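Local coordinates for protein methanogen homoaconitase large subunit (Methanocaldococcus jannaschii, PDB 4KP2) that works with a small partner subunit and an iron-sulfur cluster to interconvert (R)-homocitrate and homoisocitrate through cis-homoaconitate by reversible dehydration and hydration, at residues E311-N316 with G434-K439; A50-G55 with Y161-G166; T23-I28 with K171-I176; K190-R195 with L226-M231. All blocks are in the same frame, centred on the assembly; numbering follows the deposited sequence.

Interaction 1: residues E311-N316 with G434-K439; sequences EGTEIN and GYITNK
I436 is the residue around which E311-N316 and G434-K439 draw together, two irregular segments running antiparallel past each other. Its backbone bonds twice: I436 N gives a hydrogen bond to T313 O (2.9 Å), and I436 O receives one from G312 N (3.0 Å) lying in the carbonyl plane. A weak bond from I315 N to G434 O, together with the I436 N to T313 O bond, frames the single beta bridge of E314 with Y435; G312 N to I436 O carries the pairing on toward E311. The side chain of I436 is as well packed as its backbone. CG1 touches I315 CG2 at 3.7 Å, and CD1 lies alongside T313 CB at the same distance of 3.7 Å, while V310 and Y420 close over the isoleucine from elsewhere in the chain. I315 keeps CG1 between its own backbone N and carbonyl carbon (chi1 44°), a setting that lays this methylene against G434 O at 3.4 Å.

The other end is looser, and there E311 and K439 are exposed while T437 stays buried. Here E311 holds CG anti to its N and runs out fully extended, so that OE2 reaches T437 OG1 at 3.2 Å. The hydroxyl approaches from above the carboxylate plane, about 49° out of it. T437 OG1 in turn accepts from K439 N, forming an ST turn. K439 NZ stays 4.6 Å from E311 OE2, probably near enough for a modest electrostatic attraction, though the two make no salt bridge. The arrangement fastens the C-terminal tail, just after helix 424-433, to the lead-in of strand 317-320, the central strand of a parallel sheet in an alpha-beta-alpha sandwich of the aconitase family.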
loop_
_atom_site.group_PDB
_atom_site.type_symbol
_atom_site.label_atom_id
_atom_site.label_comp_id
_atom_site.label_asym_id
_atom_site.label_seq_id
_atom_site.Cartn_x
_atom_site.Cartn_y
_atom_site.Cartn_z
ATOM N N GLU A 311 -23.670 19.268 0.175
ATOM C CA GLU A 311 -24.109 18.122 -0.610
ATOM C C GLU A 311 -24.124 18.441 -2.102
ATOM O O GLU A 311 -24.827 19.350 -2.547
ATOM C CB GLU A 311 -25.489 17.649 -0.156
ATOM C CG GLU A 311 -25.962 16.391 -0.856
ATOM C CD GLU A 311 -27.225 15.826 -0.245
ATOM O OE1 GLU A 311 -27.737 16.428 0.721
ATOM O OE2 GLU A 311 -27.703 14.778 -0.729
ATOM N N GLY A 312 -23.342 17.687 -2.866
ATOM C CA GLY A 312 -23.245 17.894 -4.300
ATOM C C GLY A 312 -21.830 18.235 -4.720
ATOM O O GLY A 312 -21.529 18.334 -5.911
ATOM N N THR A 313 -20.958 18.415 -3.734
ATOM C CA THR A 313 -19.565 18.759 -3.988
ATOM C C THR A 313 -18.822 17.601 -4.643
ATOM O O THR A 313 -18.757 16.502 -4.093
ATOM C CB THR A 313 -18.837 19.153 -2.689
ATOM O OG1 THR A 313 -19.538 20.228 -2.053
ATOM C CG2 THR A 313 -17.411 19.588 -2.987
ATOM N N GLU A 314 -18.264 17.857 -5.821
ATOM C CA GLU A 314 -17.534 16.835 -6.560
ATOM C C GLU A 314 -16.227 16.463 -5.870
ATOM O O GLU A 314 -15.408 17.330 -5.564
ATOM C CB GLU A 314 -17.246 17.310 -7.985
ATOM C CG GLU A 314 -16.373 16.355 -8.782
ATOM C CD GLU A 314 -15.924 16.943 -10.104
ATOM O OE1 GLU A 314 -16.392 18.047 -10.455
ATOM O OE2 GLU A 314 -15.101 16.302 -10.792
ATOM N N ILE A 315 -16.040 15.170 -5.627
ATOM C CA ILE A 315 -14.795 14.672 -5.053
ATOM C C ILE A 315 -14.061 13.765 -6.036
ATOM O O ILE A 315 -14.683 13.079 -6.848
ATOM C CB ILE A 315 -15.033 13.933 -3.717
ATOM C CG1 ILE A 315 -16.237 12.994 -3.819
ATOM C CG2 ILE A 315 -15.250 14.929 -2.592
ATOM C CD1 ILE A 315 -15.888 11.578 -4.222
ATOM N N ASN A 316 -12.735 13.766 -5.960
ATOM C CA ASN A 316 -11.919 12.975 -6.871
ATOM C C ASN A 316 -11.196 11.834 -6.166
ATOM O O ASN A 316 -10.685 10.920 -6.812
ATOM C CB ASN A 316 -10.909 13.868 -7.592
ATOM C CG ASN A 316 -11.550 15.097 -8.204
ATOM O OD1 ASN A 316 -11.198 16.227 -7.864
ATOM N ND2 ASN A 316 -12.498 14.885 -9.109
ATOM N N GLY A 434 -19.784 9.495 -5.952
ATOM C CA GLY A 434 -18.822 10.372 -6.596
ATOM C C GLY A 434 -18.877 11.814 -6.130
ATOM O O GLY A 434 -18.146 12.665 -6.638
ATOM N N TYR A 435 -19.744 12.094 -5.165
ATOM C CA TYR A 435 -19.846 13.438 -4.610
ATOM C C TYR A 435 -20.250 13.393 -3.141
ATOM O O TYR A 435 -20.847 12.417 -2.686
ATOM C CB TYR A 435 -20.832 14.290 -5.415
ATOM C CG TYR A 435 -22.269 13.817 -5.350
ATOM C CD1 TYR A 435 -22.740 12.836 -6.216
ATOM C CD2 TYR A 435 -23.159 14.361 -4.432
ATOM C CE1 TYR A 435 -24.053 12.406 -6.161
ATOM C CE2 TYR A 435 -24.471 13.938 -4.371
ATOM C CZ TYR A 435 -24.913 12.961 -5.237
ATOM O OH TYR A 435 -26.221 12.539 -5.176
ATOM N N ILE A 436 -19.917 14.450 -2.407
ATOM C CA ILE A 436 -20.241 14.531 -0.988
ATOM C C ILE A 436 -21.748 14.491 -0.768
ATOM O O ILE A 436 -22.462 15.431 -1.112
ATOM C CB ILE A 436 -19.675 15.813 -0.350
ATOM C CG1 ILE A 436 -18.154 15.861 -0.509
ATOM C CG2 ILE A 436 -20.062 15.892 1.119
ATOM C CD1 ILE A 436 -17.512 17.072 0.128
ATOM N N THR A 437 -22.225 13.391 -0.198
ATOM C CA THR A 437 -23.650 13.219 0.043
ATOM C C THR A 437 -23.898 12.429 1.320
ATOM O O THR A 437 -22.960 12.016 2.002
ATOM C CB THR A 437 -24.336 12.504 -1.132
ATOM O OG1 THR A 437 -25.716 12.278 -0.818
ATOM C CG2 THR A 437 -23.661 11.172 -1.409
ATOM N N ASN A 438 -25.171 12.215 1.634
ATOM C CA ASN A 438 -25.543 11.523 2.858
ATOM C C ASN A 438 -26.465 10.340 2.591
ATOM O O ASN A 438 -26.652 9.479 3.449
ATOM C CB ASN A 438 -26.210 12.500 3.828
ATOM C CG ASN A 438 -26.194 12.001 5.254
ATOM O OD1 ASN A 438 -25.359 11.175 5.624
ATOM N ND2 ASN A 438 -27.116 12.500 6.067
ATOM N N LYS A 439 -27.038 10.303 1.392
ATOM C CA LYS A 439 -27.966 9.243 1.015
ATOM C C LYS A 439 -27.381 8.349 -0.075
ATOM O O LYS A 439 -27.611 7.141 -0.089
ATOM C CB LYS A 439 -29.293 9.843 0.546
ATOM C CG LYS A 439 -29.984 10.699 1.595
ATOM C CD LYS A 439 -31.207 11.399 1.026
ATOM C CE LYS A 439 -30.825 12.375 -0.075
ATOM N NZ LYS A 439 -32.009 13.109 -0.601
#

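Interaction 2: residues A50-G55 with Y161-G166; sequences AMTHDG and YIYATG
Y163 reaches from its helix to A50 and T52 on a buried strand, and these three residues make up nearly all of the contact. The tyrosine works with its rim. A50 CB sits at the ring edge, close to the ring plane and 3.5 Å from Y163 CE1. Farther out, T52 OG1 lies in that plane and pairs with Y163 OH in a hydrogen bond of 2.5 Å, so short that its exact length is doubtful; either hydroxyl may be the donor. The ring is turned so that the bond from CA to CB runs nearly within its plane (chi2 -10°), and this presents an edge to the strand. T52 meets the phenol head-on, with CG2 also close to Y163 OH at 3.3 Å.

Strand 49-53 is the middle strand of a parallel five-stranded sheet with order 3-2-1-4-5, the layout of an alpha-beta-alpha layered domain, and helix 156-165 packs against it: the axes of 50-53 and 161-165 approach to 9.5 Å, with 137° between their N-to-C directions. F102 meets the Y163 ring with the two planes about 25° apart. A phenylalanine in place of Y163 could still lie beside A50, but losing the phenol oxygen would probably leave T52 without its partner in this helix and dependent on T57, whose OG1 also bonds T52 OG1. I162 adds a lighter touch, its CG2 standing 4.2 Å from A50 CB. M51 points away from the helix, with its side chain about 9 Å from that of C383, a predicted ligand of the [4Fe-4S] cluster.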
loop_
_atom_site.group_PDB
_atom_site.type_symbol
_atom_site.label_atom_id
_atom_site.label_comp_id
_atom_site.label_asym_id
_atom_site.label_seq_id
_atom_site.Cartn_x
_atom_site.Cartn_y
_atom_site.Cartn_z
ATOM N N ALA A 50 7.006 6.989 26.641
ATOM C CA ALA A 50 7.607 7.834 25.613
ATOM C C ALA A 50 7.595 7.134 24.257
ATOM O O ALA A 50 7.985 5.973 24.145
ATOM C CB ALA A 50 9.024 8.220 26.006
ATOM N N MET A 51 7.150 7.845 23.226
ATOM C CA MET A 51 7.005 7.248 21.901
ATOM C C MET A 51 7.383 8.185 20.755
ATOM O O MET A 51 6.988 9.350 20.732
ATOM C CB MET A 51 5.579 6.721 21.708
ATOM C CG MET A 51 5.166 6.538 20.256
ATOM S SD MET A 51 4.164 7.908 19.646
ATOM C CE MET A 51 4.920 8.178 18.046
ATOM N N THR A 52 8.154 7.659 19.807
ATOM C CA THR A 52 8.482 8.374 18.578
ATOM C C THR A 52 8.317 7.452 17.373
ATOM O O THR A 52 8.572 6.250 17.462
ATOM C CB THR A 52 9.919 8.923 18.603
ATOM O OG1 THR A 52 10.821 7.891 19.018
ATOM C CG2 THR A 52 10.025 10.099 19.563
ATOM N N HIS A 53 7.887 8.016 16.249
ATOM C CA HIS A 53 7.679 7.226 15.037
ATOM C C HIS A 53 8.816 7.408 14.034
ATOM O O HIS A 53 9.774 8.136 14.294
ATOM C CB HIS A 53 6.331 7.564 14.393
ATOM C CG HIS A 53 6.144 9.023 14.104
ATOM N ND1 HIS A 53 6.709 9.644 13.012
ATOM C CD2 HIS A 53 5.451 9.980 14.764
ATOM C CE1 HIS A 53 6.374 10.922 13.012
ATOM N NE2 HIS A 53 5.611 11.153 14.066
ATOM N N ASP A 54 8.697 6.747 12.883
ATOM C CA ASP A 54 9.756 6.732 11.873
ATOM C C ASP A 54 10.142 8.119 11.361
ATOM O O ASP A 54 11.220 8.302 10.797
ATOM C CB ASP A 54 9.364 5.833 10.698
ATOM C CG ASP A 54 8.054 6.245 10.058
ATOM O OD1 ASP A 54 7.149 6.696 10.792
ATOM O OD2 ASP A 54 7.928 6.119 8.822
ATOM N N GLY A 55 9.259 9.091 11.557
ATOM C CA GLY A 55 9.519 10.449 11.119
ATOM C C GLY A 55 10.174 11.300 12.190
ATOM O O GLY A 55 10.793 12.321 11.887
ATOM N N TYR A 161 15.297 14.861 25.354
ATOM C CA TYR A 161 15.422 15.200 26.766
ATOM C C TYR A 161 14.702 14.169 27.625
ATOM O O TYR A 161 15.235 13.692 28.628
ATOM C CB TYR A 161 14.840 16.593 27.018
ATOM C CG TYR A 161 14.963 17.077 28.445
ATOM C CD1 TYR A 161 16.099 17.751 28.875
ATOM C CD2 TYR A 161 13.939 16.872 29.361
ATOM C CE1 TYR A 161 16.214 18.198 30.176
ATOM C CE2 TYR A 161 14.045 17.315 30.664
ATOM C CZ TYR A 161 15.184 17.978 31.067
ATOM O OH TYR A 161 15.293 18.421 32.363
ATOM N N ILE A 162 13.483 13.829 27.219
ATOM C CA ILE A 162 12.675 12.849 27.932
ATOM C C ILE A 162 13.285 11.452 27.831
ATOM O O ILE A 162 13.284 10.693 28.799
ATOM C CB ILE A 162 11.225 12.842 27.404
ATOM C CG1 ILE A 162 10.528 14.152 27.777
ATOM C CG2 ILE A 162 10.452 11.655 27.951
ATOM C CD1 ILE A 162 9.097 14.241 27.314
ATOM N N TYR A 163 13.820 11.129 26.658
ATOM C CA TYR A 163 14.477 9.843 26.442
ATOM C C TYR A 163 15.681 9.652 27.359
ATOM O O TYR A 163 16.054 8.524 27.676
ATOM C CB TYR A 163 14.920 9.700 24.984
ATOM C CG TYR A 163 13.855 9.158 24.058
ATOM C CD1 TYR A 163 12.670 8.636 24.561
ATOM C CD2 TYR A 163 14.041 9.156 22.682
ATOM C CE1 TYR A 163 11.697 8.134 23.718
ATOM C CE2 TYR A 163 13.073 8.656 21.830
ATOM C CZ TYR A 163 11.903 8.147 22.355
ATOM O OH TYR A 163 10.934 7.646 21.516
ATOM N N ALA A 164 16.282 10.756 27.786
ATOM C CA ALA A 164 17.514 10.699 28.565
ATOM C C ALA A 164 17.287 10.764 30.074
ATOM O O ALA A 164 18.000 10.117 30.841
ATOM C CB ALA A 164 18.459 11.801 28.128
ATOM N N THR A 165 16.298 11.544 30.495
ATOM C CA THR A 165 16.061 11.766 31.917
ATOM C C THR A 165 14.798 11.076 32.422
ATOM O O THR A 165 14.686 10.752 33.604
ATOM C CB THR A 165 15.970 13.271 32.243
ATOM O OG1 THR A 165 14.866 13.852 31.538
ATOM C CG2 THR A 165 17.254 13.981 31.845
ATOM N N GLY A 166 13.844 10.859 31.523
ATOM C CA GLY A 166 12.577 10.254 31.892
ATOM C C GLY A 166 11.656 11.253 32.561
ATOM O O GLY A 166 10.619 10.895 33.118
#

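Interaction 3: residues T23-I28 with K171-I176; sequences TLVEKI and KVPKTI
The capping box of T23 and E26, which starts helix 24-33, rests on T175 and V172 near the middle of strand 167-180, where its regular run is interrupted. Within the box, T23 OG1 accepts from E26 N at 3.2 Å with a fairly straight bond (160°), while E26 OE1 takes a weak bond back from T23 N. The same T23 side chain then serves as the bearing surface toward the strand. It reaches T175 tip to tip, with T23 CG2 3.8 Å from T175 CB and the two OG1 atoms 3.5 Å apart, a spacing at which no hydrogen bond is made. T23 can do both jobs because OG1 sits between the backbone N and the carbonyl carbon (chi1 65°), turned to the first turn of the helix, while CG2 stands on the other branch.

Two residues on, V25 CG1 lies across the ring of P173, 3.9 Å from both CD and CG of that proline. F150, from strand 150-153, touches V25 and P173 alike and so fills in beside the pair. E26 crosses V172 at about a right angle, with E26 CG 4.1 Å from V172 CG1, and its other carboxylate oxygen, OE2, is held by the backbone N of A39.

No hydrogen bond crosses to the strand, and the join rests on van der Waals contact, mostly of methyls, methylenes and a proline ring, with T175 OG1 lying among them. The carboxylate of E26, with a weak bond from T23 N at the helix start and a second bond from A39 N in a loop, is likely to be favoured in its charged form.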
loop_
_atom_site.group_PDB
_atom_site.type_symbol
_atom_site.label_atom_id
_atom_site.label_comp_id
_atom_site.label_asym_id
_atom_site.label_seq_id
_atom_site.Cartn_x
_atom_site.Cartn_y
_atom_site.Cartn_z
ATOM N N THR A 23 -9.806 20.207 38.433
ATOM C CA THR A 23 -10.067 19.599 37.135
ATOM C C THR A 23 -9.445 18.212 37.036
ATOM O O THR A 23 -8.669 17.803 37.902
ATOM C CB THR A 23 -9.533 20.474 35.989
ATOM O OG1 THR A 23 -8.104 20.551 36.068
ATOM C CG2 THR A 23 -10.116 21.877 36.076
ATOM N N LEU A 24 -9.794 17.493 35.975
ATOM C CA LEU A 24 -9.273 16.151 35.752
ATOM C C LEU A 24 -7.765 16.182 35.544
ATOM O O LEU A 24 -7.035 15.372 36.114
ATOM C CB LEU A 24 -9.961 15.505 34.550
ATOM C CG LEU A 24 -9.541 14.073 34.213
ATOM C CD1 LEU A 24 -9.706 13.169 35.423
ATOM C CD2 LEU A 24 -10.353 13.554 33.042
ATOM N N VAL A 25 -7.307 17.122 34.725
ATOM C CA VAL A 25 -5.882 17.296 34.465
ATOM C C VAL A 25 -5.118 17.584 35.755
ATOM O O VAL A 25 -4.065 16.997 36.006
ATOM C CB VAL A 25 -5.634 18.427 33.448
ATOM C CG1 VAL A 25 -4.164 18.814 33.420
ATOM C CG2 VAL A 25 -6.110 18.007 32.067
ATOM N N GLU A 26 -5.662 18.479 36.573
ATOM C CA GLU A 26 -5.048 18.822 37.851
ATOM C C GLU A 26 -4.958 17.613 38.776
ATOM O O GLU A 26 -3.984 17.459 39.511
ATOM C CB GLU A 26 -5.818 19.952 38.536
ATOM C CG GLU A 26 -5.593 21.319 37.919
ATOM C CD GLU A 26 -6.385 22.407 38.614
ATOM O OE1 GLU A 26 -7.260 22.070 39.440
ATOM O OE2 GLU A 26 -6.132 23.598 38.338
ATOM N N LYS A 27 -5.974 16.757 38.735
ATOM C CA LYS A 27 -5.984 15.555 39.561
ATOM C C LYS A 27 -5.000 14.507 39.054
ATOM O O LYS A 27 -4.375 13.801 39.845
ATOM C CB LYS A 27 -7.391 14.960 39.641
ATOM C CG LYS A 27 -8.328 15.712 40.566
ATOM C CD LYS A 27 -9.584 14.906 40.845
ATOM C CE LYS A 27 -10.438 15.576 41.908
ATOM N NZ LYS A 27 -11.613 14.744 42.281
ATOM N N ILE A 28 -4.868 14.409 37.736
ATOM C CA ILE A 28 -3.947 13.454 37.129
ATOM C C ILE A 28 -2.497 13.829 37.422
ATOM O O ILE A 28 -1.685 12.977 37.786
ATOM C CB ILE A 28 -4.157 13.358 35.604
ATOM C CG1 ILE A 28 -5.526 12.755 35.289
ATOM C CG2 ILE A 28 -3.068 12.515 34.965
ATOM C CD1 ILE A 28 -5.879 12.780 33.816
ATOM N N LYS A 171 3.831 23.202 32.125
ATOM C CA LYS A 171 2.986 24.056 32.944
ATOM C C LYS A 171 1.578 23.481 32.965
ATOM O O LYS A 171 1.002 23.208 31.912
ATOM C CB LYS A 171 2.964 25.477 32.384
ATOM C CG LYS A 171 2.167 26.461 33.222
ATOM C CD LYS A 171 2.126 27.850 32.592
ATOM C CE LYS A 171 3.483 28.549 32.639
ATOM N NZ LYS A 171 4.380 28.191 31.500
ATOM N N VAL A 172 1.034 23.288 34.165
ATOM C CA VAL A 172 -0.314 22.749 34.316
ATOM C C VAL A 172 -1.326 23.651 33.621
ATOM O O VAL A 172 -1.516 24.801 34.015
ATOM C CB VAL A 172 -0.705 22.586 35.793
ATOM C CG1 VAL A 172 -2.106 22.001 35.908
ATOM C CG2 VAL A 172 0.303 21.709 36.515
ATOM N N PRO A 173 -1.974 23.124 32.573
ATOM C CA PRO A 173 -2.852 23.911 31.703
ATOM C C PRO A 173 -4.211 24.191 32.328
ATOM O O PRO A 173 -4.628 23.497 33.255
ATOM C CB PRO A 173 -3.024 23.001 30.488
ATOM C CG PRO A 173 -2.938 21.627 31.057
ATOM C CD PRO A 173 -1.922 21.707 32.168
ATOM N N LYS A 174 -4.886 25.215 31.817
ATOM C CA LYS A 174 -6.266 25.479 32.188
ATOM C C LYS A 174 -7.150 24.488 31.444
ATOM O O LYS A 174 -6.716 23.876 30.466
ATOM C CB LYS A 174 -6.651 26.917 31.835
ATOM C CG LYS A 174 -5.824 27.970 32.558
ATOM C CD LYS A 174 -6.179 29.374 32.095
ATOM C CE LYS A 174 -5.345 30.424 32.812
ATOM N NZ LYS A 174 -5.652 31.798 32.324
ATOM N N THR A 175 -8.384 24.325 31.905
ATOM C CA THR A 175 -9.264 23.316 31.328
ATOM C C THR A 175 -10.583 23.880 30.812
ATOM O O THR A 175 -11.400 24.386 31.580
ATOM C CB THR A 175 -9.567 22.196 32.338
ATOM O OG1 THR A 175 -8.357 21.497 32.657
ATOM C CG2 THR A 175 -10.571 21.217 31.756
ATOM N N ILE A 176 -10.783 23.784 29.502
ATOM C CA ILE A 176 -12.073 24.095 28.907
ATOM C C ILE A 176 -12.943 22.838 28.923
ATOM O O ILE A 176 -12.707 21.887 28.174
ATOM C CB ILE A 176 -11.920 24.664 27.476
ATOM C CG1 ILE A 176 -13.233 24.556 26.694
ATOM C CG2 ILE A 176 -10.795 23.962 26.739
ATOM C CD1 ILE A 176 -14.316 25.490 27.174
#

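Interaction 4: residues K190-R195 with L226-M231; sequences KDIVLR and LTLCNM
V193 is the bump of this contact, pushed into a hollow made by T227, L228 and M231. CB rests on L228 CD1 at 3.7 Å; CG1 sits between T227 CG2 (3.9 Å) and M231 CG; CG2, anti to the backbone N, lies on M231 CB at 3.6 Å. An alanine here would remove both methyls and would probably open a gap against T227 and M231, leaving the methionine side chain freer to turn. The axes of 190-195 and 226-230 come within 9.0 Å, with 27° between their N-to-C directions; the helices they belong to form part of two consecutive beta-alpha-beta crossovers: helix 189-200 links strands 167-180 and 208-213, and helix 222-230 lies on the way from 208-213 to 239-242, all in one sheet and parallel where they pair. M231 bends at chi2 and chi3 (-107° and -56°), which carries CE over to L194 CD2 at 3.7 Å. A second, smaller bump, T227 CG2, fits between K190, 4.0 Å from its CA, and V193 CG1. The aliphatic part of K190 borders T227 and M231, whereas NZ is bonded to N325, T324 and T403; the T227 side chain lies about 8 Å from that of C323, a predicted cluster ligand.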
loop_
_atom_site.group_PDB
_atom_site.type_symbol
_atom_site.label_atom_id
_atom_site.label_comp_id
_atom_site.label_asym_id
_atom_site.label_seq_id
_atom_site.Cartn_x
_atom_site.Cartn_y
_atom_site.Cartn_z
ATOM N N LYS A 190 -17.017 11.340 15.030
ATOM C CA LYS A 190 -16.345 12.297 14.160
ATOM C C LYS A 190 -17.259 13.489 13.900
ATOM O O LYS A 190 -16.810 14.635 13.899
ATOM C CB LYS A 190 -15.931 11.638 12.842
ATOM C CG LYS A 190 -15.446 12.614 11.778
ATOM C CD LYS A 190 -14.275 13.457 12.269
ATOM C CE LYS A 190 -13.006 12.634 12.406
ATOM N NZ LYS A 190 -12.535 12.124 11.086
ATOM N N ASP A 191 -18.542 13.213 13.691
ATOM C CA ASP A 191 -19.527 14.271 13.504
ATOM C C ASP A 191 -19.642 15.110 14.771
ATOM O O ASP A 191 -19.882 16.315 14.714
ATOM C CB ASP A 191 -20.894 13.684 13.146
ATOM C CG ASP A 191 -20.877 12.919 11.839
ATOM O OD1 ASP A 191 -20.926 13.565 10.770
ATOM O OD2 ASP A 191 -20.824 11.671 11.880
ATOM N N ILE A 192 -19.467 14.460 15.916
ATOM C CA ILE A 192 -19.560 15.133 17.205
ATOM C C ILE A 192 -18.347 16.019 17.463
ATOM O O ILE A 192 -18.490 17.188 17.823
ATOM C CB ILE A 192 -19.708 14.118 18.349
ATOM C CG1 ILE A 192 -21.018 13.346 18.198
ATOM C CG2 ILE A 192 -19.664 14.819 19.695
ATOM C CD1 ILE A 192 -21.148 12.172 19.137
ATOM N N VAL A 193 -17.153 15.464 17.273
ATOM C CA VAL A 193 -15.922 16.205 17.531
ATOM C C VAL A 193 -15.740 17.351 16.535
ATOM O O VAL A 193 -15.114 18.363 16.850
ATOM C CB VAL A 193 -14.680 15.282 17.541
ATOM C CG1 VAL A 193 -14.356 14.790 16.138
ATOM C CG2 VAL A 193 -13.488 16.001 18.152
ATOM N N LEU A 194 -16.302 17.197 15.340
ATOM C CA LEU A 194 -16.280 18.266 14.351
ATOM C C LEU A 194 -17.191 19.406 14.787
ATOM O O LEU A 194 -16.942 20.566 14.470
ATOM C CB LEU A 194 -16.698 17.752 12.974
ATOM C CG LEU A 194 -15.625 17.049 12.142
ATOM C CD1 LEU A 194 -16.208 16.563 10.825
ATOM C CD2 LEU A 194 -14.449 17.981 11.897
ATOM N N ARG A 195 -18.250 19.070 15.514
ATOM C CA ARG A 195 -19.167 20.080 16.025
ATOM C C ARG A 195 -18.505 20.853 17.159
ATOM O O ARG A 195 -18.781 22.034 17.370
ATOM C CB ARG A 195 -20.460 19.433 16.519
ATOM C CG ARG A 195 -21.550 20.427 16.872
ATOM C CD ARG A 195 -22.006 21.188 15.638
ATOM N NE ARG A 195 -23.018 22.191 15.955
ATOM C CZ ARG A 195 -22.742 23.444 16.296
ATOM N NH1 ARG A 195 -21.481 23.851 16.366
ATOM N NH2 ARG A 195 -23.725 24.291 16.566
ATOM N N LEU A 226 -11.522 7.975 21.606
ATOM C CA LEU A 226 -10.246 8.160 20.926
ATOM C C LEU A 226 -10.348 9.267 19.883
ATOM O O LEU A 226 -9.407 10.034 19.684
ATOM C CB LEU A 226 -9.797 6.859 20.259
ATOM C CG LEU A 226 -8.694 6.062 20.960
ATOM C CD1 LEU A 226 -9.095 5.704 22.381
ATOM C CD2 LEU A 226 -8.358 4.811 20.163
ATOM N N THR A 227 -11.497 9.340 19.221
ATOM C CA THR A 227 -11.727 10.338 18.184
ATOM C C THR A 227 -11.814 11.746 18.767
ATOM O O THR A 227 -11.248 12.693 18.218
ATOM C CB THR A 227 -13.017 10.037 17.398
ATOM O OG1 THR A 227 -12.928 8.733 16.812
ATOM C CG2 THR A 227 -13.229 11.068 16.300
ATOM N N LEU A 228 -12.521 11.874 19.885
ATOM C CA LEU A 228 -12.710 13.168 20.532
ATOM C C LEU A 228 -11.400 13.757 21.047
ATOM O O LEU A 228 -11.161 14.958 20.926
ATOM C CB LEU A 228 -13.721 13.056 21.677
ATOM C CG LEU A 228 -15.149 13.516 21.375
ATOM C CD1 LEU A 228 -15.701 12.810 20.146
ATOM C CD2 LEU A 228 -16.050 13.287 22.578
ATOM N N CYS A 229 -10.555 12.906 21.617
ATOM C CA CYS A 229 -9.281 13.356 22.166
ATOM C C CYS A 229 -8.231 13.556 21.080
ATOM O O CYS A 229 -7.232 14.240 21.291
ATOM C CB CYS A 229 -8.770 12.368 23.216
ATOM S SG CYS A 229 -9.830 12.215 24.670
ATOM N N ASN A 230 -8.463 12.955 19.917
ATOM C CA ASN A 230 -7.523 13.051 18.807
ATOM C C ASN A 230 -7.527 14.434 18.164
ATOM O O ASN A 230 -6.484 14.935 17.739
ATOM C CB ASN A 230 -7.827 11.989 17.750
ATOM C CG ASN A 230 -6.829 11.997 16.608
ATOM O OD1 ASN A 230 -6.942 12.790 15.672
ATOM N ND2 ASN A 230 -5.844 11.110 16.679
ATOM N N MET A 231 -8.705 15.046 18.099
ATOM C CA MET A 231 -8.865 16.333 17.435
ATOM C C MET A 231 -8.729 17.491 18.418
ATOM O O MET A 231 -9.291 18.563 18.204
ATOM C CB MET A 231 -10.226 16.404 16.746
ATOM C CG MET A 231 -10.556 15.199 15.884
ATOM S SD MET A 231 -10.457 15.560 14.123
ATOM C CE MET A 231 -11.597 16.935 14.000
#

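How the interactions relate
From the N terminus, the first helix meets strand 167-180 in interaction 3, which closes a span of 142 residues. Interaction 2 falls wholly within that span, bringing strand 49-53 to helix 156-165 just before the same long strand. Past it, interaction 4 closes a short excursion of 30 residues and packs two helices of the mixed-sheet region. Interaction 1 comes last, bridging 117 residues to tie the C-terminal tail to the start of the second parallel sheet. Nothing crosses: one contact is enclosed and the others follow in series. Centrally placed interaction 4 lies about 20 Å, centre to centre, from interaction 3; interactions 1 and 2 are about 42 Å apart.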